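Local coordinates for protein diaminopimelate decarboxylase (Aquifex aeolicus, PDB 2P3E) that probably catalyses the pyridoxal-phosphate-dependent decarboxylation of meso-diaminopimelate to L-lysine, the last step of the diaminopimelate route to lysine, at residues Val64-Phe68 / Gly375-Ala380; Leu245-Tyr249 / Arg282-Asn287; Pro35-Ser41 / Ala391-Glu397; Phe68-Lys74 / Leu93-Ile99; His326-Val331 / Tyr368-Ala374. The contacts are given in a common frame with arbitrary orientation. Numbering follows the deposited sequence.

Contact 1: residues Val64-Phe68 / Gly375-Ala380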
# COMPACT_ATOMS: atom_id res chain seq x y z
N VAL B 64 -11.45 -11.07 8.24
CA VAL B 64 -10.84 -11.29 6.94
C VAL B 64 -9.86 -10.18 6.52
O VAL B 64 -8.91 -10.43 5.78
CB VAL B 64 -11.94 -11.56 5.87
CG1 VAL B 64 -11.33 -11.76 4.49
CG2 VAL B 64 -12.76 -12.82 6.29
N LYS B 65 -10.06 -8.97 7.02
CA LYS B 65 -9.14 -7.86 6.73
C LYS B 65 -7.66 -8.16 7.05
O LYS B 65 -6.76 -7.60 6.41
CB LYS B 65 -9.58 -6.59 7.50
CG LYS B 65 -9.64 -6.77 9.04
CD LYS B 65 -10.07 -5.46 9.69
CE LYS B 65 -10.21 -5.68 11.18
NZ LYS B 65 -10.52 -4.39 11.84
N ALA B 66 -7.41 -9.03 8.03
CA ALA B 66 -6.03 -9.34 8.45
C ALA B 66 -5.24 -10.07 7.36
O ALA B 66 -4.03 -9.89 7.26
CB ALA B 66 -6.03 -10.16 9.73
N ASN B 67 -5.92 -10.91 6.59
CA ASN B 67 -5.29 -11.79 5.60
C ASN B 67 -6.37 -12.46 4.74
O ASN B 67 -7.19 -13.20 5.28
CB ASN B 67 -4.46 -12.89 6.28
CG ASN B 67 -3.49 -13.57 5.32
OD1 ASN B 67 -3.89 -14.00 4.22
ND2 ASN B 67 -2.23 -13.65 5.70
N PHE B 68 -6.35 -12.19 3.44
CA PHE B 68 -7.38 -12.65 2.53
C PHE B 68 -7.03 -13.90 1.73
O PHE B 68 -7.76 -14.26 0.82
CB PHE B 68 -7.91 -11.52 1.59
CG PHE B 68 -6.85 -10.83 0.78
CD1 PHE B 68 -6.17 -11.50 -0.24
CD2 PHE B 68 -6.54 -9.48 1.03
CE1 PHE B 68 -5.18 -10.86 -0.99
CE2 PHE B 68 -5.56 -8.83 0.28
CZ PHE B 68 -4.87 -9.51 -0.73
N GLY B 375 1.96 -12.21 9.56
CA GLY B 375 0.82 -12.96 9.02
C GLY B 375 -0.48 -12.17 8.92
O GLY B 375 -1.41 -12.56 8.21
N ALA B 376 -0.52 -11.04 9.62
CA ALA B 376 -1.70 -10.17 9.69
C ALA B 376 -1.32 -8.77 9.26
O ALA B 376 -0.30 -8.23 9.72
CB ALA B 376 -2.29 -10.16 11.11
N TYR B 377 -2.12 -8.18 8.37
CA TYR B 377 -1.82 -6.84 7.81
C TYR B 377 -0.42 -6.79 7.18
O TYR B 377 0.29 -5.79 7.26
CB TYR B 377 -2.01 -5.76 8.91
CG TYR B 377 -3.32 -5.97 9.64
CD1 TYR B 377 -4.54 -5.65 9.01
CD2 TYR B 377 -3.36 -6.52 10.91
CE1 TYR B 377 -5.76 -5.85 9.66
CE2 TYR B 377 -4.59 -6.75 11.57
CZ TYR B 377 -5.78 -6.41 10.93
OH TYR B 377 -6.97 -6.61 11.58
N GLY B 378 -0.02 -7.91 6.57
CA GLY B 378 1.28 -8.02 5.88
C GLY B 378 1.02 -8.08 4.39
O GLY B 378 0.93 -7.06 3.71
N PHE B 379 0.84 -9.29 3.86
CA PHE B 379 0.46 -9.40 2.47
C PHE B 379 -0.80 -8.58 2.14
O PHE B 379 -0.93 -8.06 1.04
CB PHE B 379 0.23 -10.87 2.02
CG PHE B 379 0.17 -11.01 0.53
CD1 PHE B 379 1.32 -11.29 -0.20
CD2 PHE B 379 -1.03 -10.82 -0.16
CE1 PHE B 379 1.28 -11.42 -1.61
CE2 PHE B 379 -1.09 -10.92 -1.57
CZ PHE B 379 0.07 -11.21 -2.29
N ALA B 380 -1.72 -8.48 3.10
CA ALA B 380 -2.98 -7.77 2.91
C ALA B 380 -2.80 -6.31 2.42
O ALA B 380 -3.64 -5.79 1.68
CB ALA B 380 -3.84 -7.83 4.19
O HOH W 1 -1.70 -10.15 5.64
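Two hydrogen bonds clip the loop 64-68 to the loop 375-380: Tyr377 N donates to Ala66 O (2.8 Å), and Asn67 ND2 reaches Gly375 O (2.9 Å) almost in line. Ala66 O also receives a bond from a water (2.8 Å), which in turn accepts from Gly378 N and Ala380 N (3.0 Å each), so Ala66 O is linked, directly or through the water, to three amides of the partner loop. Around the polar centre, the Tyr377 ring lies with one face over Ala66 CA, a CH-pi contact with 3.9 Å from CA to the ring centroid, while Lys65 CE comes to 3.4 Å from Tyr377 OH. Ala380 CB packs on Lys65 O (3.7 Å). Farther out, Phe68 CZ meets the edge of the Phe379 ring at CD2 (4.1 Å). Met387 of the second subunit packs on Phe68, Asn386 of that subunit on Lys65, and its Tyr385 on Tyr377 and Ala380. As in related decarboxylases, Lys65 probably forms the Schiff base with pyridoxal phosphate, though no cofactor is attached here, and Tyr377 probably binds cofactor and substrate. The arrangement is that of a fold-type III decarboxylase, whose active site lies between barrel and beta domain at the dimer interface.

Contact 2: residues Leu245-Tyr249 / Arg282-Asn287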
# COMPACT_ATOMS: atom_id res chain seq x y z
N LEU B 245 -7.71 -8.22 20.36
CA LEU B 245 -6.67 -8.81 21.23
C LEU B 245 -5.31 -8.69 20.56
O LEU B 245 -5.18 -9.03 19.40
CB LEU B 245 -6.96 -10.28 21.54
CG LEU B 245 -7.68 -10.69 22.84
CD1 LEU B 245 -7.26 -12.12 23.17
CD2 LEU B 245 -7.37 -9.81 24.03
N GLY B 246 -4.33 -8.18 21.30
CA GLY B 246 -2.99 -7.95 20.74
C GLY B 246 -2.10 -9.18 20.73
O GLY B 246 -2.40 -10.19 21.38
N ILE B 247 -1.00 -9.08 19.99
CA ILE B 247 -0.06 -10.18 19.87
C ILE B 247 1.33 -9.69 20.23
O ILE B 247 1.58 -8.49 20.32
CB ILE B 247 -0.01 -10.80 18.45
CG1 ILE B 247 0.49 -9.77 17.42
CG2 ILE B 247 -1.35 -11.40 18.06
CD1 ILE B 247 0.86 -10.39 16.04
N LYS B 248 2.23 -10.63 20.41
CA LYS B 248 3.61 -10.31 20.72
C LYS B 248 4.30 -9.80 19.46
O LYS B 248 4.43 -10.52 18.48
CB LYS B 248 4.33 -11.54 21.29
CG LYS B 248 5.79 -11.27 21.77
CD LYS B 248 6.56 -12.58 21.94
CE LYS B 248 7.91 -12.34 22.62
NZ LYS B 248 7.72 -11.98 24.06
N TYR B 249 4.72 -8.54 19.49
CA TYR B 249 5.59 -8.00 18.44
C TYR B 249 7.02 -7.80 18.95
O TYR B 249 7.98 -8.21 18.31
CB TYR B 249 5.06 -6.67 17.92
CG TYR B 249 3.91 -6.79 16.93
CD1 TYR B 249 4.12 -7.25 15.62
CD2 TYR B 249 2.62 -6.40 17.30
CE1 TYR B 249 3.05 -7.34 14.69
CE2 TYR B 249 1.54 -6.48 16.39
CZ TYR B 249 1.77 -6.97 15.09
OH TYR B 249 0.73 -7.07 14.19
N ARG B 282 -5.83 -10.36 13.83
CA ARG B 282 -4.40 -10.35 14.18
C ARG B 282 -4.00 -11.48 15.15
O ARG B 282 -2.93 -12.08 14.99
CB ARG B 282 -4.03 -9.02 14.82
CG ARG B 282 -2.53 -8.71 14.86
CD ARG B 282 -2.24 -7.51 15.78
NE ARG B 282 -3.07 -6.33 15.46
CZ ARG B 282 -2.73 -5.35 14.62
NH1 ARG B 282 -1.56 -5.38 13.97
NH2 ARG B 282 -3.57 -4.35 14.42
N SER B 283 -4.83 -11.74 16.18
CA SER B 283 -4.49 -12.77 17.18
C SER B 283 -4.52 -14.20 16.64
O SER B 283 -4.01 -15.13 17.30
CB SER B 283 -5.34 -12.66 18.46
OG SER B 283 -6.73 -12.70 18.18
N ILE B 284 -5.11 -14.41 15.48
CA ILE B 284 -5.03 -15.73 14.82
C ILE B 284 -3.91 -15.75 13.79
O ILE B 284 -3.11 -16.69 13.75
CB ILE B 284 -6.39 -16.14 14.17
CG1 ILE B 284 -7.44 -16.43 15.26
CG2 ILE B 284 -6.22 -17.33 13.20
CD1 ILE B 284 -8.85 -16.69 14.69
N MET B 285 -3.82 -14.70 12.98
CA MET B 285 -2.92 -14.70 11.83
C MET B 285 -1.52 -14.11 12.05
O MET B 285 -0.57 -14.50 11.37
CB MET B 285 -3.58 -13.96 10.65
CG MET B 285 -4.66 -14.76 9.93
SD MET B 285 -4.13 -16.43 9.40
CE MET B 285 -2.66 -16.07 8.48
N GLY B 286 -1.41 -13.16 12.97
CA GLY B 286 -0.22 -12.29 13.07
C GLY B 286 1.08 -13.05 13.18
O GLY B 286 1.96 -12.92 12.33
N ASN B 287 1.20 -13.88 14.22
CA ASN B 287 2.44 -14.66 14.40
C ASN B 287 2.45 -15.99 13.67
O ASN B 287 3.42 -16.76 13.76
CB ASN B 287 2.77 -14.83 15.89
CG ASN B 287 3.54 -13.66 16.43
OD1 ASN B 287 4.54 -13.23 15.84
ND2 ASN B 287 3.11 -13.13 17.57
O HOH W 2 -5.09 -6.78 17.57
O HOH W 3 -6.92 -9.98 17.28
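Ile247 lays its side chain over the first turn of the short helix 282-285. Its CG2 sits 3.5 Å from both Arg282 O and Ser283 CA, its CG1 3.9 Å from Arg282 CD, and its CD1 3.7 Å from Gly286 CA. The last approach depends on glycine, since a beta carbon at position 286 would collide with Ile247 CD1. Polar contacts bracket this apolar plug. On one flank Asn287 ND2 donates to Lys248 O (3.1 Å), while Asn287 OD1 is held by Ser373, tying 282-287 to segment 368-374 of the beta domain. On the other, Leu245 O receives hydrogen bonds from two waters at 2.9 Å; one accepts from Arg282 NE (3.0 Å), the other from Ser283 N (2.9 Å), an amide in the first turn. Ser283 OG itself bonds to Tyr51 of helix 41-54. Beyond Ile247, the Arg282 side chain extends to Tyr249, its NH1 donating to Tyr249 OH (2.9 Å) in the plane of the ring, while NH2 bonds to Ser207. Arg282 probably binds both pyridoxal phosphate and substrate, and Tyr249 lies close to Arg318, another residue that probably binds the substrate. With NE held through water, NH1 by a phenol and NH2 by a serine hydroxyl, the guanidinium is fixed by neutral partners; its positive charge meets no carboxylate in these bonds, consistent with a role in receiving an anionic ligand.

Contact 3: residues Pro35-Ser41 / Ala391-Glu397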
# COMPACT_ATOMS: atom_id res chain seq x y z
N PRO B 35 11.13 -12.23 -2.12
CA PRO B 35 10.48 -12.35 -0.82
C PRO B 35 9.49 -13.51 -0.77
O PRO B 35 8.89 -13.86 -1.79
CB PRO B 35 9.71 -11.02 -0.67
CG PRO B 35 10.38 -10.08 -1.63
CD PRO B 35 10.85 -10.94 -2.78
N LEU B 36 9.34 -14.11 0.41
CA LEU B 36 8.46 -15.26 0.62
C LEU B 36 7.69 -15.13 1.94
O LEU B 36 8.30 -14.97 3.01
CB LEU B 36 9.28 -16.57 0.65
CG LEU B 36 8.52 -17.90 0.70
CD1 LEU B 36 7.71 -18.07 -0.59
CD2 LEU B 36 9.47 -19.11 0.88
N TYR B 37 6.37 -15.18 1.85
CA TYR B 37 5.53 -15.30 3.04
C TYR B 37 5.32 -16.77 3.37
O TYR B 37 4.83 -17.55 2.54
CB TYR B 37 4.18 -14.61 2.84
CG TYR B 37 4.18 -13.13 3.19
CD1 TYR B 37 4.22 -12.14 2.20
CD2 TYR B 37 4.13 -12.73 4.53
CE1 TYR B 37 4.19 -10.76 2.55
CE2 TYR B 37 4.13 -11.38 4.88
CZ TYR B 37 4.16 -10.41 3.89
OH TYR B 37 4.13 -9.08 4.30
N VAL B 38 5.64 -17.14 4.60
CA VAL B 38 5.53 -18.53 5.05
C VAL B 38 4.58 -18.58 6.25
O VAL B 38 4.77 -17.83 7.20
CB VAL B 38 6.92 -19.10 5.45
CG1 VAL B 38 6.80 -20.58 5.89
CG2 VAL B 38 7.92 -18.97 4.28
N TYR B 39 3.57 -19.47 6.18
CA TYR B 39 2.59 -19.59 7.23
C TYR B 39 2.62 -20.98 7.88
O TYR B 39 2.85 -21.99 7.21
CB TYR B 39 1.18 -19.33 6.67
CG TYR B 39 0.99 -17.97 6.04
CD1 TYR B 39 0.62 -16.87 6.81
CD2 TYR B 39 1.23 -17.77 4.68
CE1 TYR B 39 0.45 -15.59 6.22
CE2 TYR B 39 1.05 -16.51 4.09
CZ TYR B 39 0.68 -15.44 4.85
OH TYR B 39 0.52 -14.23 4.22
N SER B 40 2.36 -21.01 9.19
CA SER B 40 2.21 -22.25 9.95
C SER B 40 0.74 -22.63 10.05
O SER B 40 -0.06 -21.94 10.69
CB SER B 40 2.82 -22.10 11.36
OG SER B 40 2.34 -23.12 12.25
N SER B 41 0.40 -23.77 9.44
CA SER B 41 -0.96 -24.28 9.48
C SER B 41 -1.41 -24.57 10.92
O SER B 41 -2.51 -24.16 11.32
CB SER B 41 -1.06 -25.55 8.62
OG SER B 41 -2.39 -26.02 8.57
N ALA B 391 4.99 -11.26 -3.37
CA ALA B 391 5.67 -12.47 -2.93
C ALA B 391 4.82 -13.71 -3.14
O ALA B 391 3.58 -13.64 -3.12
CB ALA B 391 6.01 -12.34 -1.45
N ALA B 392 5.49 -14.86 -3.28
CA ALA B 392 4.81 -16.16 -3.15
C ALA B 392 4.40 -16.34 -1.68
O ALA B 392 5.00 -15.75 -0.78
CB ALA B 392 5.74 -17.31 -3.58
N GLU B 393 3.36 -17.14 -1.46
CA GLU B 393 2.94 -17.54 -0.13
C GLU B 393 2.91 -19.08 -0.01
O GLU B 393 2.34 -19.76 -0.85
CB GLU B 393 1.55 -16.99 0.18
CG GLU B 393 1.48 -15.44 0.33
CD GLU B 393 0.07 -14.96 0.70
OE1 GLU B 393 -0.90 -15.16 -0.09
OE2 GLU B 393 -0.09 -14.36 1.79
N VAL B 394 3.49 -19.61 1.05
CA VAL B 394 3.51 -21.07 1.26
C VAL B 394 2.96 -21.37 2.65
O VAL B 394 3.11 -20.57 3.56
CB VAL B 394 4.94 -21.67 1.10
CG1 VAL B 394 5.43 -21.51 -0.34
CG2 VAL B 394 5.92 -21.00 2.03
N LEU B 395 2.32 -22.52 2.78
CA LEU B 395 1.72 -22.98 4.03
C LEU B 395 2.38 -24.30 4.44
O LEU B 395 2.32 -25.30 3.70
CB LEU B 395 0.22 -23.18 3.85
CG LEU B 395 -0.60 -23.75 5.04
CD1 LEU B 395 -0.69 -22.73 6.16
CD2 LEU B 395 -1.98 -24.12 4.54
N VAL B 396 3.02 -24.29 5.60
CA VAL B 396 3.73 -25.45 6.11
C VAL B 396 2.85 -26.20 7.12
O VAL B 396 2.11 -25.58 7.89
CB VAL B 396 5.07 -25.05 6.74
CG1 VAL B 396 5.82 -26.29 7.21
CG2 VAL B 396 5.95 -24.33 5.73
N GLU B 397 2.88 -27.53 7.08
CA GLU B 397 2.18 -28.34 8.07
C GLU B 397 2.97 -29.64 8.30
O GLU B 397 3.11 -30.45 7.36
CB GLU B 397 0.77 -28.67 7.61
CG GLU B 397 -0.07 -29.43 8.65
CD GLU B 397 -1.52 -29.59 8.22
OE1 GLU B 397 -2.18 -28.59 7.85
OE2 GLU B 397 -2.02 -30.72 8.26
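Val38 and Val394 meet at the apolar centre, CG2 to CG2 at 3.6 Å, flanked on the same sheet face by Leu36 CD1 against Ala392 CB (3.7 Å) and Val38 CG1 against Val396 CG2 (3.8 Å); helix 25-32 covers this face. Across the sheet, Tyr39 CB packs on Leu395 CD1 (3.9 Å). Strands 36-40 and 392-397 run parallel, their axes 4.7 Å apart at closest and their directions 26° apart. Their bonds alternate: Tyr37 N to Ala392 O (3.0 Å), Val394 N to Tyr37 O (2.9 Å), Tyr39 N to Val394 O (2.9 Å) and Val396 N to Tyr39 O (2.8 Å). Ser41 N, at the start of helix 41-54, continues the pattern to Val396 O (2.9 Å). At the polar edge, Ser41 OG donates to Glu397 OE1 (2.7 Å) and, farther back, Tyr39 OH to Glu393 OE2 (2.5 Å). Asn69 bonds Glu393 OE1, so this carboxylate, met by neutral donors, ties the beta domain to the start of helix 70-78; Tyr39 OH extends the link to Asn67.

Contact 4: residues Phe68-Lys74 / Leu93-Ile99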
# COMPACT_ATOMS: atom_id res chain seq x y z
N PHE B 68 -6.35 -12.19 3.44
CA PHE B 68 -7.38 -12.65 2.53
C PHE B 68 -7.03 -13.90 1.73
O PHE B 68 -7.76 -14.26 0.82
CB PHE B 68 -7.91 -11.52 1.59
CG PHE B 68 -6.85 -10.83 0.78
CD1 PHE B 68 -6.17 -11.50 -0.24
CD2 PHE B 68 -6.54 -9.48 1.03
CE1 PHE B 68 -5.18 -10.86 -0.99
CE2 PHE B 68 -5.56 -8.83 0.28
CZ PHE B 68 -4.87 -9.51 -0.73
N ASN B 69 -5.91 -14.57 2.05
CA ASN B 69 -5.56 -15.74 1.23
C ASN B 69 -6.67 -16.77 1.34
O ASN B 69 -7.02 -17.18 2.45
CB ASN B 69 -4.20 -16.34 1.66
CG ASN B 69 -3.80 -17.54 0.78
OD1 ASN B 69 -4.44 -18.58 0.80
ND2 ASN B 69 -2.75 -17.36 -0.01
N PRO B 70 -7.26 -17.19 0.19
CA PRO B 70 -8.45 -18.03 0.29
C PRO B 70 -8.19 -19.40 0.91
O PRO B 70 -9.10 -19.96 1.53
CB PRO B 70 -8.95 -18.17 -1.15
CG PRO B 70 -7.85 -17.69 -2.03
CD PRO B 70 -6.88 -16.87 -1.20
N HIS B 71 -6.98 -19.94 0.75
CA HIS B 71 -6.63 -21.21 1.39
C HIS B 71 -6.55 -21.07 2.91
O HIS B 71 -6.95 -21.98 3.65
CB HIS B 71 -5.33 -21.79 0.80
CG HIS B 71 -5.40 -21.96 -0.70
ND1 HIS B 71 -6.12 -22.98 -1.29
CD2 HIS B 71 -4.88 -21.22 -1.71
CE1 HIS B 71 -6.01 -22.88 -2.61
NE2 HIS B 71 -5.28 -21.81 -2.89
N LEU B 72 -6.06 -19.93 3.39
CA LEU B 72 -6.02 -19.69 4.83
C LEU B 72 -7.42 -19.49 5.40
O LEU B 72 -7.73 -19.98 6.50
CB LEU B 72 -5.11 -18.50 5.16
CG LEU B 72 -3.64 -18.62 4.71
CD1 LEU B 72 -2.85 -17.35 5.04
CD2 LEU B 72 -2.95 -19.85 5.36
N VAL B 73 -8.27 -18.78 4.66
CA VAL B 73 -9.65 -18.57 5.07
C VAL B 73 -10.40 -19.90 5.06
O VAL B 73 -11.16 -20.18 6.00
CB VAL B 73 -10.37 -17.50 4.21
CG1 VAL B 73 -11.82 -17.32 4.68
CG2 VAL B 73 -9.60 -16.14 4.29
N LYS B 74 -10.17 -20.73 4.05
CA LYS B 74 -10.78 -22.08 3.98
C LYS B 74 -10.40 -22.93 5.18
O LYS B 74 -11.26 -23.61 5.76
CB LYS B 74 -10.45 -22.80 2.67
CG LYS B 74 -11.17 -24.18 2.55
CD LYS B 74 -11.13 -24.69 1.14
CE LYS B 74 -12.22 -25.72 0.89
NZ LYS B 74 -13.55 -25.03 0.63
N LEU B 93 -14.87 -13.79 -0.91
CA LEU B 93 -13.82 -14.63 -0.38
C LEU B 93 -14.33 -15.60 0.68
O LEU B 93 -14.04 -16.80 0.62
CB LEU B 93 -12.74 -13.74 0.20
CG LEU B 93 -11.36 -14.29 0.48
CD1 LEU B 93 -10.61 -14.59 -0.81
CD2 LEU B 93 -10.70 -13.20 1.26
N ALA B 94 -15.13 -15.09 1.62
CA ALA B 94 -15.69 -15.95 2.68
C ALA B 94 -16.52 -17.08 2.05
O ALA B 94 -16.36 -18.25 2.41
CB ALA B 94 -16.55 -15.12 3.66
N LYS B 95 -17.36 -16.70 1.09
CA LYS B 95 -18.25 -17.65 0.40
C LYS B 95 -17.50 -18.72 -0.40
O LYS B 95 -17.84 -19.89 -0.34
CB LYS B 95 -19.29 -16.92 -0.47
CG LYS B 95 -20.43 -16.30 0.36
CD LYS B 95 -21.24 -15.26 -0.43
CE LYS B 95 -22.28 -15.88 -1.33
NZ LYS B 95 -23.17 -14.85 -1.96
N LYS B 96 -16.45 -18.30 -1.12
CA LYS B 96 -15.58 -19.20 -1.87
C LYS B 96 -14.85 -20.16 -0.96
O LYS B 96 -14.56 -21.30 -1.35
CB LYS B 96 -14.52 -18.42 -2.66
CG LYS B 96 -15.02 -17.79 -3.94
CD LYS B 96 -14.91 -18.76 -5.11
CE LYS B 96 -15.27 -18.04 -6.39
NZ LYS B 96 -15.46 -19.01 -7.52
N ALA B 97 -14.52 -19.70 0.25
CA ALA B 97 -13.85 -20.54 1.23
C ALA B 97 -14.81 -21.47 2.00
O ALA B 97 -14.38 -22.20 2.90
CB ALA B 97 -13.03 -19.68 2.20
N GLY B 98 -16.09 -21.45 1.65
CA GLY B 98 -17.06 -22.35 2.26
C GLY B 98 -17.70 -21.85 3.55
O GLY B 98 -18.44 -22.60 4.20
N ILE B 99 -17.43 -20.60 3.92
CA ILE B 99 -18.08 -20.02 5.11
C ILE B 99 -19.52 -19.63 4.78
O ILE B 99 -19.75 -18.80 3.91
CB ILE B 99 -17.26 -18.83 5.68
CG1 ILE B 99 -15.88 -19.35 6.14
CG2 ILE B 99 -18.02 -18.14 6.83
CD1 ILE B 99 -14.92 -18.32 6.69
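Leu93, Ala97 and Val73 carry this joint between helices 70-78 and 88-96, neighbouring helices of the beta/alpha barrel that follow successive parallel strands, 59-63 and 82-85. Leu93 buries the most: its CD2 presses against Phe68 CB (3.3 Å) and Phe68 O (3.2 Å), and its CD1 against Pro70 CB (4.0 Å), so it fills the bend where the loop after strand 59-63 turns into the helix. Met387 of the second subunit packs on both Phe68 and Leu93, placing this end of the joint at the dimer interface. Ala97 lies where the backbones come closest, 4.4 Å from its CA to Lys74 CA. Its small CB fits against Lys74 N and Val73 CG1, both at 3.6 Å, and Pro70 O (4.0 Å). Val73, pointing at the partner, bridges the two ends, with CG2 at 4.4 Å from Leu93 CD2 and CG1 at 3.8 Å from Ile99 CD1. No hydrogen bond crosses; each helix end is closed internally. Asn69 is the N-cap of helix 70-78, its OD1 accepting weak bonds from His71 N and Leu72 N. Helix 88-96 finishes in a Schellman motif at Gly98, with positive phi: Ile99 N donates to Ala94 O (3.0 Å) and Gly98 N to Lys95 O (3.1 Å).

Contact 5: residues His326-Val331 / Tyr368-Ala374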
# COMPACT_ATOMS: atom_id res chain seq x y z
N HIS B 326 8.82 -5.12 14.01
CA HIS B 326 8.82 -6.54 13.70
C HIS B 326 10.20 -7.11 14.05
O HIS B 326 11.22 -6.54 13.65
CB HIS B 326 8.54 -6.78 12.21
CG HIS B 326 7.11 -6.53 11.82
ND1 HIS B 326 6.20 -7.55 11.63
CD2 HIS B 326 6.43 -5.38 11.60
CE1 HIS B 326 5.02 -7.04 11.33
NE2 HIS B 326 5.13 -5.72 11.30
N HIS B 327 10.21 -8.20 14.79
CA HIS B 327 11.45 -8.89 15.13
C HIS B 327 12.06 -9.51 13.87
O HIS B 327 11.35 -10.11 13.06
CB HIS B 327 11.20 -9.94 16.21
CG HIS B 327 12.44 -10.35 16.97
ND1 HIS B 327 13.22 -9.46 17.66
CD2 HIS B 327 13.02 -11.57 17.14
CE1 HIS B 327 14.24 -10.10 18.23
NE2 HIS B 327 14.13 -11.38 17.94
N ILE B 328 13.36 -9.29 13.69
CA ILE B 328 14.08 -9.80 12.50
C ILE B 328 15.29 -10.63 12.95
O ILE B 328 16.12 -10.15 13.72
CB ILE B 328 14.53 -8.66 11.54
CG1 ILE B 328 13.30 -7.81 11.11
CG2 ILE B 328 15.26 -9.24 10.33
CD1 ILE B 328 13.62 -6.66 10.17
N ILE B 329 15.35 -11.87 12.46
CA ILE B 329 16.37 -12.83 12.85
C ILE B 329 17.01 -13.46 11.61
O ILE B 329 16.35 -13.57 10.56
CB ILE B 329 15.79 -13.94 13.77
CG1 ILE B 329 14.70 -14.75 13.04
CG2 ILE B 329 15.28 -13.31 15.07
CD1 ILE B 329 14.09 -15.92 13.83
N PRO B 330 18.27 -13.91 11.73
CA PRO B 330 18.88 -14.63 10.62
C PRO B 330 18.32 -16.05 10.47
O PRO B 330 17.96 -16.71 11.47
CB PRO B 330 20.38 -14.62 10.96
CG PRO B 330 20.40 -14.62 12.49
CD PRO B 330 19.20 -13.79 12.89
N VAL B 331 18.18 -16.50 9.23
CA VAL B 331 17.76 -17.87 8.96
C VAL B 331 18.92 -18.83 9.35
O VAL B 331 18.67 -19.97 9.76
CB VAL B 331 17.33 -18.03 7.47
CG1 VAL B 331 17.22 -19.50 7.03
CG2 VAL B 331 16.00 -17.27 7.21
N TYR B 368 19.67 -15.19 4.09
CA TYR B 368 18.25 -14.88 4.30
C TYR B 368 17.96 -14.40 5.72
O TYR B 368 18.60 -14.87 6.68
CB TYR B 368 17.39 -16.10 3.99
CG TYR B 368 17.63 -16.70 2.63
CD1 TYR B 368 17.09 -16.10 1.48
CD2 TYR B 368 18.42 -17.85 2.48
CE1 TYR B 368 17.33 -16.66 0.21
CE2 TYR B 368 18.66 -18.41 1.22
CZ TYR B 368 18.12 -17.81 0.10
OH TYR B 368 18.33 -18.36 -1.15
N LEU B 369 16.99 -13.48 5.84
CA LEU B 369 16.48 -13.03 7.14
C LEU B 369 14.99 -13.41 7.27
O LEU B 369 14.29 -13.51 6.26
CB LEU B 369 16.62 -11.51 7.28
CG LEU B 369 18.02 -10.88 7.09
CD1 LEU B 369 17.98 -9.35 7.21
CD2 LEU B 369 18.95 -11.49 8.13
N ALA B 370 14.54 -13.66 8.50
CA ALA B 370 13.14 -13.88 8.82
C ALA B 370 12.56 -12.70 9.58
O ALA B 370 13.06 -12.33 10.65
CB ALA B 370 12.96 -15.18 9.62
N VAL B 371 11.51 -12.10 9.02
CA VAL B 371 10.77 -11.01 9.65
C VAL B 371 9.54 -11.63 10.31
O VAL B 371 8.67 -12.20 9.64
CB VAL B 371 10.34 -9.91 8.61
CG1 VAL B 371 9.62 -8.74 9.31
CG2 VAL B 371 11.55 -9.40 7.80
N LEU B 372 9.47 -11.54 11.64
CA LEU B 372 8.41 -12.26 12.37
C LEU B 372 7.12 -11.46 12.41
O LEU B 372 7.11 -10.28 12.07
CB LEU B 372 8.87 -12.62 13.80
CG LEU B 372 10.16 -13.43 13.95
CD1 LEU B 372 10.34 -13.81 15.42
CD2 LEU B 372 10.18 -14.67 13.04
N SER B 373 6.02 -12.13 12.81
CA SER B 373 4.76 -11.44 13.12
C SER B 373 4.17 -10.76 11.89
O SER B 373 3.56 -9.69 11.97
CB SER B 373 4.97 -10.41 14.25
OG SER B 373 5.84 -10.90 15.27
N ALA B 374 4.32 -11.42 10.74
CA ALA B 374 3.96 -10.81 9.46
C ALA B 374 2.71 -11.40 8.81
O ALA B 374 2.42 -11.09 7.65
CB ALA B 374 5.16 -10.85 8.52
O HOH W 4 7.75 -9.12 15.80
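His326 projects toward the partner from its CA, ND1 donating to Leu372 O (2.9 Å), while its CB rests on Val371 CG1 (3.7 Å); the ring also stands edge-to-face with Tyr249, near Arg318, which probably binds substrate. His327 O accepts from Leu372 N (2.8 Å), and its amide reaches Ser373 OG through a water, 2.8 Å from His327 N and 2.7 Å from Ser373 OG, which also bonds Asn287. Ile328 forms a non-hydrogen-bonded pair with Val371, CG1 to CG2 at 4.1 Å. Here strands 328-330 and 368-371 run antiparallel at 148°, with 328-330 joined to the mixed sheet of the beta domain through 368-371, whose other neighbour is strand 289-301. Ile329 makes the hydrogen-bonded pair with Ala370: Ile329 N to Ala370 O (3.0 Å) and Ala370 N to Ile329 O (2.7 Å), with Ile329 CD1 extending to Leu372 CD2 (4.2 Å). Pro330, lacking an amide hydrogen, falls at a non-hydrogen-bonded position opposite Leu369. Val331 N then donates to Tyr368 O (3.1 Å), and its CG2 packs on Tyr368 CB (3.7 Å).

In the fold
From the N terminus, strand 36-40 enters first; its pairing with 392-397 in contact 3 closes a loop that encloses all the others. Contact 1 opens next, in the loop 64-68, and closes only at 375-380, so contacts 4, 2 and 5 nest inside it in that order, in series with one another. Contact 4 joins adjacent barrel helices and shares Phe68 with contact 1. Contact 2, deeper in the barrel sequence, meets contact 1 through Gly286 and Gly375 and contact 5 through Asn287 and Ser373. Contacts 3 and 5 belong to the beta-domain sheet, while contact 1 bridges the two domains. Contacts 1 and 4 also touch the second subunit.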